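Local coordinates for protein 4-hydroxythreonine-4-phosphate dehydrogenase (Legionella pneumophila subsp. pneumophila, PDB 6XMY) that probably catalyses the NAD-dependent oxidation of 4-(phosphooxy)-L-threonine, a divalent-metal-dependent step in making pyridoxine 5'-phosphate, at residues 55-63 and 72-80; 91-100 and 123-133. All blocks are in the same frame, centred on the assembly; numbering follows the deposited sequence. Where two conformers were deposited one is given.

Interaction 1: residues 55-63 and 72-80; sequences LSIKFLEYS and AGYLTVWPV
A parallel pair of beta strands, 58-61 and 74-79, belongs to this part of the PdxA fold; strand 58-61 is outermost within the chain and 74-79 lies between it and strand 37-41. Five backbone hydrogen bonds join them in the staggered parallel pattern: Lys58 N reaches Gly73 O at 3.0 Å, Lys58 O takes the N-H of Leu75, Leu60 likewise uses both its N and its O, toward Leu75 O and Val77 N, and Tyr62 N donates to Val77 O at 2.8 Å. Gly73, whose phi of 91° suits glycine, supplies the first acceptor.

Phe59, Leu75 and Val77 share the face that helices 23-29 and 43-52 cover, hence their apolar character. Leu75 CD2 comes within 4.0 Å of Phe59 CE1, while Val77 CG2 meets the edge of that ring near its plane, and Ile57 CG2 sits off-centre over one face. On the more exposed face Tyr74 lies across Lys58 and Leu60; Lys58 CB and CD lie obliquely against its ring, while NZ turns off from it. Thr76 sets OG1 beside Leu60 and its methyl CG2 at the edge of the Tyr62 ring. Tyr62, with CG swung anti to its N (chi1 174°), brings that ring across to Trp78. The two rings are nearly parallel, planes at 22°, but displaced until little of one covers the other, with Tyr62 CD2 3.6 Å from Trp78 CE3.

Interaction 2: residues 91-100 and 123-133; sequences LNPQNAAYVM and VHKANINAAGI. With NAD (nicotinamide-adenine-dinucleotide), chain B.
The imidazole of His124 is held between a leucine and the cofactor: Leu91 CD1 sits over the centre of one face, 3.5 Å from the ring centroid and 12° off the normal, a CH-pi contact, and O3D of NAD lies over the opposite face. At the ring edge, ND1 accepts the N-H of Asn127 at 3.1 Å, with that nitrogen almost in the ring plane. This bond caps the N-terminus of helix 125-130 and fixes the ring's rotation. The chi1 of -163° carries the ring away from the backbone N, into place between leucine and ribose. Leucine suits the protein side because its branched end can spread over the ring, Leu91 CD2 resting against CG and CB of His124.

Behind the histidine, Asn127 lies against Leu91 and the ring of Pro93. Further along, two alanines let the backbones approach: Ala96 CB is 3.5 Å from Ala131 CB, tighter than a usual carbon contact, and also covers Ile128. Val99 CG1 packs on Val123 CG1 at 3.6 Å and on Ile128 CD1. The bent, flexible chain of Met100 lays SD against Ile128 CG2 at 4.0 Å, and its CG meets Ile133 CD1. Helices 96-100 and 125-130 cross at -114°, and a Schellman motif at Gly132, whose positive phi favours glycine, ends the second and turns the chain to Ile133.

On the cofactor side, Val123 N donates to the nicotinamide amide oxygen O7N at 3.0 Å, Lys125 N to O3D, and Lys125 NZ to O2D at 2.8 Å. The helix start thus grips both ribose hydroxyls, and the whole arrangement forms the nicotinamide-ribose side of the NAD pocket.

The two contacts follow one another along the chain, with centres about 25 Å apart, and helix 96-111 bridges them. It comes after strand 74-79 in sequence and begins within interaction 2; farther along, its Leu105 and Leu109 receive Trp78, and Leu102 and Leu105 receive Val80. The segments themselves meet where Val80 O lies 3.2 Å from Tyr98 CE1. Their settings differ: interaction 1 is a surface contact at an outer strand, away from the annotated sites, whereas interaction 2 is partly buried and touches NAD directly. There the side chains of His124 and NAD-binding Thr301 come within about 3 Å (nearest atoms), as do those of Val123 and His138, predicted to bind the substrate.

Interaction 1: residues 55-63 and 72-80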
loop_
_atom_site.group_PDB
_atom_site.type_symbol
_atom_site.label_atom_id
_atom_site.label_comp_id
_atom_site.label_asym_id
_atom_site.label_seq_id
_atom_site.Cartn_x
_atom_site.Cartn_y
_atom_site.Cartn_z
ATOM N N LEU A 55 15.548 22.234 -5.168
ATOM C CA LEU A 55 14.383 22.636 -4.394
ATOM C C LEU A 55 14.822 23.467 -3.201
ATOM O O LEU A 55 15.840 23.169 -2.567
ATOM C CB LEU A 55 13.644 21.402 -3.873
ATOM C CG LEU A 55 13.019 20.468 -4.908
ATOM C CD1 LEU A 55 12.423 19.240 -4.230
ATOM C CD2 LEU A 55 11.965 21.201 -5.734
ATOM N N SER A 56 14.053 24.512 -2.902
ATOM C CA SER A 56 14.290 25.363 -1.737
ATOM C C SER A 56 13.254 24.995 -0.679
ATOM O O SER A 56 12.088 25.384 -0.776
ATOM C CB SER A 56 14.199 26.835 -2.121
ATOM O OG SER A 56 15.226 27.192 -3.034
ATOM N N ILE A 57 13.685 24.245 0.331
ATOM C CA ILE A 57 12.810 23.753 1.390
ATOM C C ILE A 57 13.427 24.116 2.726
ATOM O O ILE A 57 14.645 24.007 2.908
ATOM C CB ILE A 57 12.635 22.222 1.292
ATOM C CG1 ILE A 57 11.939 21.849 -0.014
ATOM C CG2 ILE A 57 11.854 21.680 2.483
ATOM C CD1 ILE A 57 11.968 20.374 -0.320
ATOM N N LYS A 58 12.587 24.536 3.668
ATOM C CA LYS A 58 13.026 24.760 5.038
ATOM C C LYS A 58 12.620 23.557 5.878
ATOM O O LYS A 58 11.436 23.210 5.954
ATOM C CB LYS A 58 12.434 26.050 5.596
ATOM C CG LYS A 58 12.996 27.295 4.912
ATOM C CD LYS A 58 12.254 28.542 5.326
ATOM C CE LYS A 58 12.665 29.736 4.485
ATOM N NZ LYS A 58 14.130 29.972 4.537
ATOM N N PHE A 59 13.595 22.921 6.502
ATOM C CA PHE A 59 13.361 21.701 7.255
ATOM C C PHE A 59 13.232 22.007 8.738
ATOM O O PHE A 59 14.025 22.770 9.303
ATOM C CB PHE A 59 14.512 20.719 7.040
ATOM C CG PHE A 59 14.623 20.225 5.626
ATOM C CD1 PHE A 59 13.910 19.110 5.211
ATOM C CD2 PHE A 59 15.422 20.889 4.705
ATOM C CE1 PHE A 59 14.004 18.660 3.904
ATOM C CE2 PHE A 59 15.525 20.435 3.400
ATOM C CZ PHE A 59 14.814 19.321 3.001
ATOM N N LEU A 60 12.235 21.394 9.367
ATOM C CA LEU A 60 12.054 21.474 10.806
ATOM C C LEU A 60 12.173 20.075 11.384
ATOM O O LEU A 60 11.678 19.111 10.799
ATOM C CB LEU A 60 10.662 22.024 11.143
ATOM C CG LEU A 60 10.350 23.449 10.683
ATOM C CD1 LEU A 60 8.867 23.740 10.814
ATOM C CD2 LEU A 60 11.162 24.450 11.481
ATOM N N GLU A 61 12.821 19.951 12.533
ATOM C CA GLU A 61 12.807 18.681 13.234
ATOM C C GLU A 61 11.518 18.545 14.036
ATOM O O GLU A 61 11.076 19.486 14.703
ATOM C CB GLU A 61 14.032 18.546 14.136
ATOM C CG GLU A 61 15.323 18.460 13.323
ATOM C CD GLU A 61 16.525 18.098 14.165
ATOM O OE1 GLU A 61 16.342 17.703 15.334
ATOM O OE2 GLU A 61 17.655 18.209 13.651
ATOM N N TYR A 62 10.917 17.363 13.956
ATOM C CA TYR A 62 9.641 17.114 14.609
ATOM C C TYR A 62 9.725 17.347 16.110
ATOM O O TYR A 62 10.691 16.949 16.767
ATOM C CB TYR A 62 9.191 15.672 14.366
ATOM C CG TYR A 62 7.943 15.352 15.148
ATOM C CD1 TYR A 62 6.706 15.831 14.736
ATOM C CD2 TYR A 62 8.002 14.616 16.327
ATOM C CE1 TYR A 62 5.554 15.568 15.469
ATOM C CE2 TYR A 62 6.862 14.357 17.062
ATOM C CZ TYR A 62 5.643 14.827 16.626
ATOM O OH TYR A 62 4.511 14.567 17.365
ATOM N N SER A 63 8.682 17.976 16.647
ATOM C CA SER A 63 8.451 18.078 18.072
ATOM C C SER A 63 6.960 17.926 18.322
ATOM O O SER A 63 6.143 18.553 17.630
ATOM C CB SER A 63 8.903 19.429 18.643
ATOM O OG SER A 63 8.314 19.592 19.915
ATOM N N ALA A 72 3.131 25.631 3.756
ATOM C CA ALA A 72 3.853 25.420 2.507
ATOM C C ALA A 72 5.284 25.933 2.625
ATOM O O ALA A 72 5.546 26.955 3.267
ATOM C CB ALA A 72 3.131 26.141 1.366
ATOM N N GLY A 73 6.221 25.204 2.013
ATOM C CA GLY A 73 7.621 25.571 2.030
ATOM C C GLY A 73 8.416 24.987 3.175
ATOM O O GLY A 73 9.653 25.106 3.181
ATOM N N TYR A 74 7.755 24.358 4.141
ATOM C CA TYR A 74 8.416 23.689 5.245
ATOM C C TYR A 74 8.181 22.192 5.146
ATOM O O TYR A 74 7.181 21.731 4.583
ATOM C CB TYR A 74 7.895 24.200 6.591
ATOM C CG TYR A 74 8.267 25.639 6.833
ATOM C CD1 TYR A 74 7.525 26.674 6.272
ATOM C CD2 TYR A 74 9.375 25.967 7.605
ATOM C CE1 TYR A 74 7.868 27.992 6.486
ATOM C CE2 TYR A 74 9.722 27.285 7.819
ATOM C CZ TYR A 74 8.969 28.285 7.263
ATOM O OH TYR A 74 9.321 29.590 7.485
ATOM N N LEU A 75 9.131 21.432 5.667
ATOM C CA LEU A 75 8.968 19.994 5.769
ATOM C C LEU A 75 9.471 19.578 7.139
ATOM O O LEU A 75 10.609 19.894 7.510
ATOM C CB LEU A 75 9.750 19.277 4.669
ATOM C CG LEU A 75 9.331 17.821 4.473
ATOM C CD1 LEU A 75 7.880 17.702 4.034
ATOM C CD2 LEU A 75 10.253 17.219 3.442
ATOM N N THR A 76 8.621 18.889 7.889
ATOM C CA THR A 76 8.961 18.432 9.225
ATOM C C THR A 76 9.428 16.987 9.155
ATOM O O THR A 76 8.778 16.150 8.513
ATOM C CB THR A 76 7.757 18.580 10.156
ATOM O OG1 THR A 76 7.453 19.977 10.299
ATOM C CG2 THR A 76 8.056 17.980 11.537
ATOM N N VAL A 77 10.563 16.706 9.798
ATOM C CA VAL A 77 11.243 15.425 9.697
ATOM C C VAL A 77 11.454 14.860 11.091
ATOM O O VAL A 77 11.864 15.587 12.006
ATOM C CB VAL A 77 12.604 15.589 8.977
ATOM C CG1 VAL A 77 13.339 14.248 8.874
ATOM C CG2 VAL A 77 12.427 16.247 7.603
ATOM N N TRP A 78 11.191 13.553 11.244
ATOM C CA TRP A 78 11.626 12.747 12.378
ATOM C C TRP A 78 12.921 12.072 11.940
ATOM O O TRP A 78 12.883 11.080 11.205
ATOM C CB TRP A 78 10.565 11.698 12.741
ATOM C CG TRP A 78 10.924 10.854 13.947
ATOM C CD1 TRP A 78 12.028 10.063 14.100
ATOM C CD2 TRP A 78 10.175 10.721 15.167
ATOM N NE1 TRP A 78 12.019 9.454 15.330
ATOM C CE2 TRP A 78 10.897 9.845 16.008
ATOM C CE3 TRP A 78 8.969 11.264 15.635
ATOM C CZ2 TRP A 78 10.450 9.493 17.287
ATOM C CZ3 TRP A 78 8.522 10.915 16.916
ATOM C CH2 TRP A 78 9.263 10.032 17.721
ATOM N N PRO A 79 14.081 12.581 12.340
ATOM C CA PRO A 79 15.334 12.073 11.773
ATOM C C PRO A 79 15.637 10.644 12.200
ATOM O O PRO A 79 15.482 10.265 13.365
ATOM C CB PRO A 79 16.384 13.051 12.317
ATOM C CG PRO A 79 15.596 14.308 12.602
ATOM C CD PRO A 79 14.306 13.781 13.162
ATOM N N VAL A 80 16.073 9.850 11.228
ATOM C CA VAL A 80 16.559 8.489 11.442
ATOM C C VAL A 80 17.808 8.367 10.582
ATOM O O VAL A 80 17.735 8.607 9.376
ATOM C CB VAL A 80 15.527 7.440 10.996
ATOM C CG1 VAL A 80 16.047 6.037 11.284
ATOM C CG2 VAL A 80 14.168 7.672 11.670
#

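Interaction 2: residues 91-100 and 123-133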
loop_
_atom_site.group_PDB
_atom_site.type_symbol
_atom_site.label_atom_id
_atom_site.label_comp_id
_atom_site.label_asym_id
_atom_site.label_seq_id
_atom_site.Cartn_x
_atom_site.Cartn_y
_atom_site.Cartn_z
ATOM N N LEU A 91 21.782 1.382 -4.918
ATOM C CA LEU A 91 21.383 0.583 -3.767
ATOM C C LEU A 91 22.595 0.271 -2.905
ATOM O O LEU A 91 23.690 0.012 -3.407
ATOM C CB LEU A 91 20.766 -0.734 -4.231
ATOM C CG LEU A 91 19.383 -0.656 -4.865
ATOM C CD1 LEU A 91 19.002 -2.017 -5.430
ATOM C CD2 LEU A 91 18.346 -0.189 -3.850
ATOM N N ASN A 92 22.389 0.271 -1.604
ATOM C CA ASN A 92 23.443 -0.072 -0.668
ATOM C C ASN A 92 22.840 -0.990 0.387
ATOM O O ASN A 92 21.981 -0.561 1.171
ATOM C CB ASN A 92 24.020 1.202 -0.047
ATOM C CG ASN A 92 25.161 0.927 0.916
ATOM O OD1 ASN A 92 25.448 -0.225 1.243
ATOM N ND2 ASN A 92 25.811 1.994 1.387
ATOM N N PRO A 93 23.250 -2.255 0.434
ATOM C CA PRO A 93 22.695 -3.161 1.449
ATOM C C PRO A 93 22.968 -2.708 2.869
ATOM O O PRO A 93 22.228 -3.097 3.784
ATOM C CB PRO A 93 23.373 -4.502 1.137
ATOM C CG PRO A 93 23.732 -4.407 -0.318
ATOM C CD PRO A 93 24.110 -2.965 -0.530
ATOM N N GLN A 94 23.994 -1.880 3.086
ATOM C CA GLN A 94 24.256 -1.387 4.430
ATOM C C GLN A 94 23.156 -0.474 4.945
ATOM O O GLN A 94 23.083 -0.249 6.155
ATOM C CB GLN A 94 25.594 -0.662 4.481
ATOM C CG GLN A 94 26.778 -1.583 4.366
ATOM C CD GLN A 94 28.071 -0.854 4.591
ATOM O OE1 GLN A 94 28.151 0.033 5.440
ATOM N NE2 GLN A 94 29.091 -1.203 3.818
ATOM N N ASN A 95 22.312 0.063 4.062
ATOM C CA ASN A 95 21.198 0.913 4.461
ATOM C C ASN A 95 19.871 0.167 4.520
ATOM O O ASN A 95 18.824 0.801 4.697
ATOM C CB ASN A 95 21.105 2.150 3.563
ATOM C CG ASN A 95 22.159 3.186 3.900
ATOM O OD1 ASN A 95 22.596 3.283 5.055
ATOM N ND2 ASN A 95 22.562 3.983 2.917
ATOM N N ALA A 96 19.891 -1.163 4.395
ATOM C CA ALA A 96 18.654 -1.929 4.519
ATOM C C ALA A 96 18.102 -1.858 5.937
ATOM O O ALA A 96 16.889 -1.724 6.130
ATOM C CB ALA A 96 18.888 -3.380 4.119
ATOM N N ALA A 97 18.975 -1.956 6.946
ATOM C CA ALA A 97 18.503 -1.865 8.324
ATOM C C ALA A 97 17.854 -0.514 8.605
ATOM O O ALA A 97 16.878 -0.432 9.366
ATOM C CB ALA A 97 19.655 -2.141 9.290
ATOM N N TYR A 98 18.368 0.547 7.988
ATOM C CA TYR A 98 17.749 1.861 8.101
ATOM C C TYR A 98 16.319 1.837 7.582
ATOM O O TYR A 98 15.398 2.357 8.234
ATOM C CB TYR A 98 18.598 2.871 7.332
ATOM C CG TYR A 98 17.884 4.107 6.842
ATOM C CD1 TYR A 98 17.711 5.212 7.666
ATOM C CD2 TYR A 98 17.391 4.173 5.546
ATOM C CE1 TYR A 98 17.072 6.351 7.205
ATOM C CE2 TYR A 98 16.755 5.307 5.080
ATOM C CZ TYR A 98 16.599 6.396 5.912
ATOM O OH TYR A 98 15.970 7.531 5.454
ATOM N N VAL A 99 16.103 1.229 6.406
ATOM C CA VAL A 99 14.755 1.135 5.853
ATOM C C VAL A 99 13.841 0.387 6.811
ATOM O O VAL A 99 12.708 0.812 7.082
ATOM C CB VAL A 99 14.779 0.485 4.455
ATOM C CG1 VAL A 99 13.357 0.219 3.984
ATOM C CG2 VAL A 99 15.529 1.378 3.459
ATOM N N MET A 100 14.323 -0.741 7.343
ATOM C CA MET A 100 13.507 -1.501 8.282
ATOM C C MET A 100 13.235 -0.705 9.545
ATOM O O MET A 100 12.176 -0.875 10.156
ATOM C CB MET A 100 14.149 -2.848 8.604
ATOM C CG MET A 100 14.265 -3.782 7.400
ATOM S SD MET A 100 12.738 -4.027 6.464
ATOM C CE MET A 100 11.702 -4.721 7.725
ATOM N N VAL A 123 9.963 0.847 -1.111
ATOM C CA VAL A 123 11.185 0.189 -0.670
ATOM C C VAL A 123 11.610 -0.819 -1.728
ATOM O O VAL A 123 10.804 -1.302 -2.520
ATOM C CB VAL A 123 11.040 -0.490 0.710
ATOM C CG1 VAL A 123 10.602 0.519 1.758
ATOM C CG2 VAL A 123 10.064 -1.641 0.634
ATOM N N HIS A 124 12.897 -1.129 -1.734
ATOM C CA HIS A 124 13.465 -2.092 -2.667
ATOM C C HIS A 124 13.583 -3.431 -1.950
ATOM O O HIS A 124 14.432 -3.598 -1.069
ATOM C CB HIS A 124 14.821 -1.612 -3.165
ATOM C CG HIS A 124 15.269 -2.317 -4.393
ATOM N ND1 HIS A 124 15.878 -3.554 -4.353
ATOM C CD2 HIS A 124 15.159 -1.982 -5.698
ATOM C CE1 HIS A 124 16.135 -3.944 -5.591
ATOM N NE2 HIS A 124 15.716 -3.005 -6.423
ATOM N N LYS A 125 12.730 -4.383 -2.326
ATOM C CA LYS A 125 12.656 -5.643 -1.592
ATOM C C LYS A 125 13.953 -6.435 -1.705
ATOM O O LYS A 125 14.459 -6.961 -0.707
ATOM C CB LYS A 125 11.466 -6.470 -2.075
ATOM C CG LYS A 125 10.120 -5.794 -1.907
ATOM C CD LYS A 125 9.014 -6.717 -2.384
ATOM C CE LYS A 125 7.639 -6.066 -2.349
ATOM N NZ LYS A 125 7.542 -4.891 -3.257
ATOM N N ALA A 126 14.509 -6.540 -2.918
ATOM C CA ALA A 126 15.723 -7.333 -3.088
ATOM C C ALA A 126 16.884 -6.779 -2.274
ATOM O O ALA A 126 17.666 -7.551 -1.709
ATOM C CB ALA A 126 16.106 -7.442 -4.561
ATOM N N ASN A 127 17.034 -5.449 -2.220
ATOM C CA ASN A 127 18.125 -4.876 -1.431
ATOM C C ASN A 127 18.014 -5.288 0.031
ATOM O O ASN A 127 19.023 -5.601 0.674
ATOM C CB ASN A 127 18.145 -3.350 -1.549
ATOM C CG ASN A 127 19.376 -2.728 -0.887
ATOM O OD1 ASN A 127 19.274 -1.908 0.026
ATOM N ND2 ASN A 127 20.542 -3.124 -1.350
ATOM N N ILE A 128 16.788 -5.305 0.567
ATOM C CA ILE A 128 16.590 -5.718 1.952
ATOM C C ILE A 128 16.966 -7.184 2.129
ATOM O O ILE A 128 17.676 -7.553 3.077
ATOM C CB ILE A 128 15.148 -5.415 2.396
ATOM C CG1 ILE A 128 14.935 -3.897 2.423
ATOM C CG2 ILE A 128 14.848 -6.054 3.749
ATOM C CD1 ILE A 128 13.502 -3.472 2.421
ATOM N N ASN A 129 16.512 -8.042 1.212
ATOM C CA ASN A 129 16.867 -9.455 1.291
ATOM C C ASN A 129 18.363 -9.668 1.094
ATOM O O ASN A 129 18.959 -10.542 1.737
ATOM C CB ASN A 129 16.062 -10.254 0.270
ATOM C CG ASN A 129 14.614 -10.451 0.697
ATOM O OD1 ASN A 129 14.301 -11.338 1.499
ATOM N ND2 ASN A 129 13.725 -9.621 0.173
ATOM N N ALA A 130 18.991 -8.881 0.213
ATOM C CA ALA A 130 20.426 -9.032 -0.025
ATOM C C ALA A 130 21.234 -8.732 1.228
ATOM O O ALA A 130 22.322 -9.289 1.416
ATOM C CB ALA A 130 20.874 -8.139 -1.185
ATOM N N ALA A 131 20.712 -7.874 2.102
ATOM C CA ALA A 131 21.364 -7.570 3.366
ATOM C C ALA A 131 21.138 -8.641 4.418
ATOM O O ALA A 131 21.683 -8.522 5.518
ATOM C CB ALA A 131 20.872 -6.228 3.897
ATOM N N GLY A 132 20.366 -9.679 4.109
ATOM C CA GLY A 132 20.113 -10.758 5.039
ATOM C C GLY A 132 18.808 -10.657 5.796
ATOM O O GLY A 132 18.589 -11.443 6.726
ATOM N N ILE A 133 17.933 -9.731 5.423
ATOM C CA ILE A 133 16.674 -9.502 6.117
ATOM C C ILE A 133 15.579 -10.102 5.246
ATOM O O ILE A 133 15.310 -9.607 4.145
ATOM C CB ILE A 133 16.434 -8.000 6.329
ATOM C CG1 ILE A 133 17.599 -7.363 7.091
ATOM C CG2 ILE A 133 15.119 -7.771 7.062
ATOM C CD1 ILE A 133 17.586 -5.836 7.066
HETATM P PA NAD B . 8.839 0.417 -10.250
HETATM O O1A NAD B . 10.120 0.828 -9.553
HETATM O O2A NAD B . 7.474 1.067 -10.159
HETATM O O5B NAD B . 9.337 0.658 -11.881
HETATM C C5B NAD B . 8.312 0.329 -12.789
HETATM C C4B NAD B . 8.236 1.393 -13.899
HETATM O O4B NAD B . 7.462 2.512 -13.405
HETATM C C3B NAD B . 9.668 1.908 -14.215
HETATM O O3B NAD B . 9.680 2.151 -15.611
HETATM C C2B NAD B . 9.750 3.204 -13.355
HETATM O O2B NAD B . 10.588 4.176 -13.907
HETATM C C1B NAD B . 8.271 3.695 -13.445
HETATM N N9A NAD B . 7.844 4.443 -12.267
HETATM C C8A NAD B . 7.654 4.005 -10.944
HETATM N N7A NAD B . 7.232 4.971 -10.146
HETATM C C5A NAD B . 7.119 6.088 -10.962
HETATM C C6A NAD B . 6.725 7.418 -10.711
HETATM N N6A NAD B . 6.337 7.788 -9.462
HETATM N N1A NAD B . 6.714 8.334 -11.724
HETATM C C2A NAD B . 7.103 7.901 -12.963
HETATM N N3A NAD B . 7.505 6.677 -13.353
HETATM C C4A NAD B . 7.499 5.783 -12.305
HETATM O O3 NAD B . 8.681 -1.151 -9.868
HETATM P PN NAD B . 9.586 -2.381 -10.291
HETATM O O1N NAD B . 8.765 -3.632 -10.488
HETATM O O2N NAD B . 10.735 -1.913 -11.121
HETATM O O5D NAD B . 10.389 -2.822 -8.772
HETATM C C5D NAD B . 11.321 -1.902 -8.306
HETATM C C4D NAD B . 11.455 -2.127 -6.798
HETATM O O4D NAD B . 10.322 -1.486 -6.158
HETATM C C3D NAD B . 11.349 -3.654 -6.457
HETATM O O3D NAD B . 12.208 -3.864 -5.373
HETATM C C2D NAD B . 9.872 -3.810 -6.031
HETATM O O2D NAD B . 9.636 -4.816 -5.085
HETATM C C1D NAD B . 9.731 -2.449 -5.294
HETATM N N1N NAD B . 8.292 -2.048 -5.132
HETATM C C2N NAD B . 7.953 -1.540 -3.907
HETATM C C3N NAD B . 6.641 -1.130 -3.654
HETATM C C7N NAD B . 6.391 -0.584 -2.300
HETATM O O7N NAD B . 7.308 -0.458 -1.485
HETATM N N7N NAD B . 5.096 -0.202 -2.016
HETATM C C4N NAD B . 5.665 -1.241 -4.662
HETATM C C5N NAD B . 6.049 -1.756 -5.913
HETATM C C6N NAD B . 7.378 -2.169 -6.140
#